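PDB 4CZW: PAN2-PAN3 deadenylation complex catalytic subunit pan2, which probably acts as the catalytic subunit of the PAN deadenylation complex, shortening the poly(A) tails of cytoplasmic mRNA and releasing 5'-AMP. Local coordinates for residues H2-P7 and P11-C16; T162-N167 and L173-R178. All coordinates share one frame; numbering follows the deposited sequence.

Interaction 1 of 2, residues H2-P7 and P11-C16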
loop_
_atom_site.group_PDB
_atom_site.type_symbol
_atom_site.label_atom_id
_atom_site.label_comp_id
_atom_site.label_asym_id
_atom_site.label_seq_id
_atom_site.Cartn_x
_atom_site.Cartn_y
_atom_site.Cartn_z
ATOM N N HIS A 2 13.776 24.004 -14.666
ATOM C CA HIS A 2 13.438 22.779 -13.942
ATOM C C HIS A 2 13.631 21.539 -14.820
ATOM O O HIS A 2 13.791 21.649 -16.038
ATOM C CB HIS A 2 12.003 22.845 -13.410
ATOM C CG HIS A 2 11.008 23.366 -14.399
ATOM N ND1 HIS A 2 10.785 24.712 -14.591
ATOM C CD2 HIS A 2 10.161 22.720 -15.236
ATOM C CE1 HIS A 2 9.851 24.874 -15.511
ATOM N NE2 HIS A 2 9.455 23.682 -15.919
ATOM N N TRP A 3 13.605 20.369 -14.187
ATOM C CA TRP A 3 13.984 19.105 -14.816
ATOM C C TRP A 3 13.142 18.705 -16.029
ATOM O O TRP A 3 13.670 18.153 -16.994
ATOM C CB TRP A 3 13.930 17.984 -13.774
ATOM C CG TRP A 3 14.831 18.211 -12.596
ATOM C CD1 TRP A 3 16.039 18.846 -12.598
ATOM C CD2 TRP A 3 14.587 17.818 -11.239
ATOM N NE1 TRP A 3 16.565 18.864 -11.327
ATOM C CE2 TRP A 3 15.692 18.240 -10.474
ATOM C CE3 TRP A 3 13.541 17.145 -10.597
ATOM C CZ2 TRP A 3 15.782 18.012 -9.099
ATOM C CZ3 TRP A 3 13.632 16.919 -9.233
ATOM C CH2 TRP A 3 14.743 17.352 -8.499
ATOM N N SER A 4 11.841 18.977 -15.980
ATOM C CA SER A 4 10.934 18.536 -17.035
ATOM C C SER A 4 11.144 19.263 -18.363
ATOM O O SER A 4 10.557 18.886 -19.381
ATOM C CB SER A 4 9.482 18.705 -16.585
ATOM O OG SER A 4 9.174 17.815 -15.527
ATOM N N LEU A 5 11.975 20.300 -18.352
ATOM C CA LEU A 5 12.255 21.070 -19.558
ATOM C C LEU A 5 13.391 20.451 -20.366
ATOM O O LEU A 5 13.645 20.853 -21.501
ATOM C CB LEU A 5 12.599 22.517 -19.201
ATOM C CG LEU A 5 11.501 23.330 -18.517
ATOM C CD1 LEU A 5 11.958 24.763 -18.295
ATOM C CD2 LEU A 5 10.221 23.293 -19.336
ATOM N N ARG A 6 14.073 19.474 -19.779
ATOM C CA ARG A 6 15.185 18.808 -20.449
ATOM C C ARG A 6 14.689 17.875 -21.553
ATOM O O ARG A 6 13.631 17.258 -21.422
ATOM C CB ARG A 6 16.031 18.031 -19.435
ATOM C CG ARG A 6 16.529 18.852 -18.243
ATOM C CD ARG A 6 17.665 19.806 -18.606
ATOM N NE ARG A 6 17.189 21.002 -19.295
ATOM C CZ ARG A 6 16.730 22.088 -18.681
ATOM N NH1 ARG A 6 16.682 22.137 -17.357
ATOM N NH2 ARG A 6 16.317 23.127 -19.393
ATOM N N PRO A 7 15.457 17.767 -22.649
ATOM C CA PRO A 7 15.076 16.921 -23.786
ATOM C C PRO A 7 15.072 15.437 -23.435
ATOM O O PRO A 7 14.428 14.643 -24.120
ATOM C CB PRO A 7 16.154 17.231 -24.830
ATOM C CG PRO A 7 17.325 17.698 -24.034
ATOM C CD PRO A 7 16.738 18.456 -22.882
ATOM N N PRO A 11 18.721 12.380 -14.269
ATOM C CA PRO A 11 18.970 11.277 -13.331
ATOM C C PRO A 11 17.931 11.189 -12.213
ATOM O O PRO A 11 17.717 10.108 -11.665
ATOM C CB PRO A 11 20.358 11.604 -12.761
ATOM C CG PRO A 11 20.618 13.036 -13.129
ATOM C CD PRO A 11 19.904 13.241 -14.420
ATOM N N GLU A 12 17.289 12.309 -11.891
ATOM C CA GLU A 12 16.246 12.330 -10.872
ATOM C C GLU A 12 15.004 11.562 -11.322
ATOM O O GLU A 12 14.200 11.128 -10.497
ATOM C CB GLU A 12 15.866 13.772 -10.521
ATOM C CG GLU A 12 16.970 14.581 -9.845
ATOM C CD GLU A 12 17.949 15.198 -10.830
ATOM O OE1 GLU A 12 17.984 14.763 -12.000
ATOM O OE2 GLU A 12 18.684 16.126 -10.431
ATOM N N TYR A 13 14.852 11.399 -12.633
ATOM C CA TYR A 13 13.688 10.718 -13.195
ATOM C C TYR A 13 14.020 9.337 -13.748
ATOM O O TYR A 13 13.122 8.596 -14.143
ATOM C CB TYR A 13 13.056 11.565 -14.302
ATOM C CG TYR A 13 12.077 12.608 -13.812
ATOM C CD1 TYR A 13 10.759 12.271 -13.531
ATOM C CD2 TYR A 13 12.465 13.930 -13.644
ATOM C CE1 TYR A 13 9.857 13.220 -13.089
ATOM C CE2 TYR A 13 11.571 14.886 -13.202
ATOM C CZ TYR A 13 10.269 14.526 -12.926
ATOM O OH TYR A 13 9.376 15.475 -12.485
ATOM N N ARG A 14 15.304 8.992 -13.783
ATOM C CA ARG A 14 15.730 7.719 -14.357
ATOM C C ARG A 14 15.524 6.556 -13.394
ATOM O O ARG A 14 15.257 6.755 -12.207
ATOM C CB ARG A 14 17.197 7.788 -14.782
ATOM C CG ARG A 14 17.470 8.805 -15.875
ATOM C CD ARG A 14 18.958 8.973 -16.119
ATOM N NE ARG A 14 19.238 10.112 -16.988
ATOM C CZ ARG A 14 20.440 10.656 -17.142
ATOM N NH1 ARG A 14 21.479 10.167 -16.479
ATOM N NH2 ARG A 14 20.604 11.692 -17.953
ATOM N N ILE A 15 15.651 5.342 -13.921
ATOM C CA ILE A 15 15.484 4.130 -13.129
ATOM C C ILE A 15 16.582 3.988 -12.075
ATOM O O ILE A 15 17.770 4.067 -12.384
ATOM C CB ILE A 15 15.483 2.867 -14.015
ATOM C CG1 ILE A 15 14.296 2.889 -14.985
ATOM C CG2 ILE A 15 15.451 1.622 -13.146
ATOM C CD1 ILE A 15 14.113 1.604 -15.764
ATOM N N CYS A 16 16.172 3.774 -10.829
ATOM C CA CYS A 16 17.117 3.616 -9.732
ATOM C C CYS A 16 17.405 2.141 -9.470
ATOM O O CYS A 16 16.500 1.365 -9.163
ATOM C CB CYS A 16 16.581 4.287 -8.468
ATOM S SG CYS A 16 16.223 6.045 -8.669
#

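Interaction 2 of 2, residues T162-N167 and L173-R178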
loop_
_atom_site.group_PDB
_atom_site.type_symbol
_atom_site.label_atom_id
_atom_site.label_comp_id
_atom_site.label_asym_id
_atom_site.label_seq_id
_atom_site.Cartn_x
_atom_site.Cartn_y
_atom_site.Cartn_z
ATOM N N THR A 162 -19.544 12.509 8.129
ATOM C CA THR A 162 -19.317 13.929 8.364
ATOM C C THR A 162 -19.072 14.658 7.046
ATOM O O THR A 162 -19.592 15.751 6.823
ATOM C CB THR A 162 -18.119 14.158 9.307
ATOM O OG1 THR A 162 -18.370 13.520 10.565
ATOM C CG2 THR A 162 -17.887 15.645 9.535
ATOM N N LEU A 163 -18.282 14.036 6.177
ATOM C CA LEU A 163 -17.961 14.602 4.870
ATOM C C LEU A 163 -19.212 14.818 4.025
ATOM O O LEU A 163 -19.417 15.894 3.463
ATOM C CB LEU A 163 -16.982 13.695 4.122
ATOM C CG LEU A 163 -16.678 14.068 2.669
ATOM C CD1 LEU A 163 -15.977 15.414 2.593
ATOM C CD2 LEU A 163 -15.846 12.986 2.000
ATOM N N PHE A 164 -20.050 13.789 3.944
ATOM C CA PHE A 164 -21.263 13.850 3.139
ATOM C C PHE A 164 -22.425 14.454 3.923
ATOM O O PHE A 164 -23.559 14.486 3.443
ATOM C CB PHE A 164 -21.628 12.454 2.631
ATOM C CG PHE A 164 -20.579 11.840 1.749
ATOM C CD1 PHE A 164 -19.841 12.626 0.877
ATOM C CD2 PHE A 164 -20.319 10.480 1.799
ATOM C CE1 PHE A 164 -18.872 12.066 0.066
ATOM C CE2 PHE A 164 -19.349 9.914 0.991
ATOM C CZ PHE A 164 -18.625 10.709 0.123
ATOM N N LYS A 165 -22.124 14.933 5.129
ATOM C CA LYS A 165 -23.092 15.612 5.989
ATOM C C LYS A 165 -24.351 14.785 6.232
ATOM O O LYS A 165 -25.459 15.321 6.284
ATOM C CB LYS A 165 -23.465 16.973 5.396
ATOM C CG LYS A 165 -22.310 17.961 5.368
ATOM C CD LYS A 165 -22.714 19.280 4.731
ATOM C CE LYS A 165 -21.556 20.265 4.738
ATOM N NZ LYS A 165 -21.907 21.545 4.064
ATOM N N LEU A 166 -24.169 13.478 6.381
ATOM C CA LEU A 166 -25.273 12.578 6.686
ATOM C C LEU A 166 -25.611 12.644 8.171
ATOM O O LEU A 166 -24.756 12.974 8.995
ATOM C CB LEU A 166 -24.922 11.146 6.282
ATOM C CG LEU A 166 -24.489 10.938 4.829
ATOM C CD1 LEU A 166 -23.826 9.583 4.660
ATOM C CD2 LEU A 166 -25.678 11.073 3.891
ATOM N N ASN A 167 -26.857 12.337 8.512
ATOM C CA ASN A 167 -27.283 12.327 9.906
ATOM C C ASN A 167 -27.057 10.960 10.541
ATOM O O ASN A 167 -26.435 10.848 11.597
ATOM C CB ASN A 167 -28.755 12.725 10.020
ATOM C CG ASN A 167 -29.017 14.134 9.524
ATOM O OD1 ASN A 167 -28.139 14.996 9.574
ATOM N ND2 ASN A 167 -30.231 14.376 9.043
ATOM N N LEU A 173 -22.320 -0.483 1.396
ATOM C CA LEU A 173 -22.661 -0.623 -0.018
ATOM C C LEU A 173 -22.896 0.734 -0.675
ATOM O O LEU A 173 -22.359 1.016 -1.746
ATOM C CB LEU A 173 -23.897 -1.515 -0.187
ATOM C CG LEU A 173 -24.208 -2.040 -1.593
ATOM C CD1 LEU A 173 -24.836 -3.422 -1.510
ATOM C CD2 LEU A 173 -25.123 -1.092 -2.359
ATOM N N ASP A 174 -23.702 1.571 -0.029
ATOM C CA ASP A 174 -23.998 2.899 -0.553
ATOM C C ASP A 174 -22.779 3.807 -0.463
ATOM O O ASP A 174 -22.570 4.672 -1.314
ATOM C CB ASP A 174 -25.171 3.528 0.204
ATOM C CG ASP A 174 -26.407 2.654 0.196
ATOM O OD1 ASP A 174 -26.550 1.830 -0.732
ATOM O OD2 ASP A 174 -27.238 2.791 1.118
ATOM N N LEU A 175 -21.974 3.599 0.574
ATOM C CA LEU A 175 -20.832 4.462 0.839
ATOM C C LEU A 175 -19.707 4.261 -0.172
ATOM O O LEU A 175 -19.214 5.224 -0.757
ATOM C CB LEU A 175 -20.305 4.227 2.254
ATOM C CG LEU A 175 -19.285 5.267 2.710
ATOM C CD1 LEU A 175 -19.892 6.654 2.585
ATOM C CD2 LEU A 175 -18.831 4.997 4.134
ATOM N N VAL A 176 -19.309 3.008 -0.373
ATOM C CA VAL A 176 -18.216 2.692 -1.287
ATOM C C VAL A 176 -18.595 3.045 -2.726
ATOM O O VAL A 176 -17.730 3.288 -3.568
ATOM C CB VAL A 176 -17.815 1.198 -1.196
ATOM C CG1 VAL A 176 -18.903 0.306 -1.781
ATOM C CG2 VAL A 176 -16.483 0.952 -1.891
ATOM N N LYS A 177 -19.896 3.093 -2.994
ATOM C CA LYS A 177 -20.395 3.451 -4.314
ATOM C C LYS A 177 -20.251 4.951 -4.550
ATOM O O LYS A 177 -19.872 5.388 -5.636
ATOM C CB LYS A 177 -21.854 3.020 -4.466
ATOM C CG LYS A 177 -22.418 3.189 -5.864
ATOM C CD LYS A 177 -23.816 2.601 -5.962
ATOM C CE LYS A 177 -24.379 2.738 -7.366
ATOM N NZ LYS A 177 -24.486 4.163 -7.779
ATOM N N ARG A 178 -20.547 5.735 -3.520
ATOM C CA ARG A 178 -20.441 7.187 -3.601
ATOM C C ARG A 178 -18.977 7.627 -3.627
ATOM O O ARG A 178 -18.651 8.720 -4.091
ATOM C CB ARG A 178 -21.177 7.838 -2.425
ATOM C CG ARG A 178 -21.263 9.356 -2.490
ATOM C CD ARG A 178 -22.154 9.906 -1.387
ATOM N NE ARG A 178 -22.231 11.364 -1.422
ATOM C CZ ARG A 178 -23.035 12.088 -0.650
ATOM N NH1 ARG A 178 -23.839 11.492 0.220
ATOM N NH2 ARG A 178 -23.037 13.410 -0.749
#

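Interaction 1 of 2, residues H2-P7 and P11-C16
One face of the W3 indole receives the aliphatic part of E12, while the rim of the Y13 ring meets the root of the same tryptophan. In a CH-pi contact, E12 CG lies 3.8 Å from the centroid of the W3 six-membered ring, only 14° off its normal. A bend in the glutamate chain (chi2 84°) carries the carboxylate on across the indole toward W3 NE1; the carboxylate plane is tilted 32° from the indole, and E12 OE2 comes within 3.6 Å of W3 NE1 without forming a hydrogen bond. At the edge of the phenol, near its plane, W3 CB packs 3.9 Å from Y13 CE2. S4 OG and Y13 OH do not bond to each other; both hydrogen-bond to E376 and K385, so this pair of charged side chains gathers the two buried hydroxyls. W384 adds an edge-to-face ring contact to Y13. The example illustrates how an irregular N-terminal segment is fixed by aromatic packing and shared polar partners: in the USP-like pseudo-UCH domain, away from its zinc sites, the 3-10 turn of residues 3-5 packs beside helix 374-377, and the loop after it along strands 339-347 and 368-371.

Interaction 2 of 2, residues T162-N167 and L173-R178
L175 and R178, one helical turn apart, approach the ring of F164 from different directions, one at its edge and the other over a face. L175 comes first. Its CG is anti to the backbone N (chi1 -169°), and the branch CD1 reaches the rim of the ring, 3.7 Å from F164 CE2 and near the ring plane. R178 then lays the outer part of its side chain, from CG to the guanidinium, across one face of the phenylalanine. The chain is extended (chi2 173°, chi3 179°), and its CD and guanidinium lie over the same face of the ring. R178 CD stands 3.7 Å from the centroid of the F164 ring in a CH-pi contact, and the guanidinium lies flat on that ring with planes 6° apart and centres separated by 3.9 Å. This is a parallel cation-pi stack, in which the two side chains run past each other in opposite directions. R178 CZ is 3.4 Å from F164 CG, and R178 NH1 extends beyond the ring toward L166, whose CD2 lies 4.1 Å away at the guanidinium edge. F164 stands just beyond helix 158-163, as the first residue to leave helical phi/psi, and K165, with positive phi, is the C-prime residue of the Schellman motif that ends that helix. In the pseudo-UCH domain, the contact thus joins the residues that end helix 158-163 to helix 172-180, while L175 also packs on Y149 of helix 130-149 and the R178 backbone hydrogen-bonds to A265, just before strand 266-270.

From the N terminus, interaction 1 comes first and closes a very short loop, with only three residues between its segments, ahead of strand 40-41. The chain then passes through the zinc ligands H70, C75, C80 and C83 and helix 130-149 before reaching interaction 2, which spans the five-residue connection from 162-167 to 173-178. The two contacts are in series, neither nesting nor crossing, and their centres are about 41 Å apart. Interaction 1 brings the N-terminal segment to helix 374-377 and strands 339-347 and 368-371, late in the pseudo-UCH domain; interaction 2 joins consecutive helices. Together they illustrate local closures at distant places within one pseudo-UCH domain.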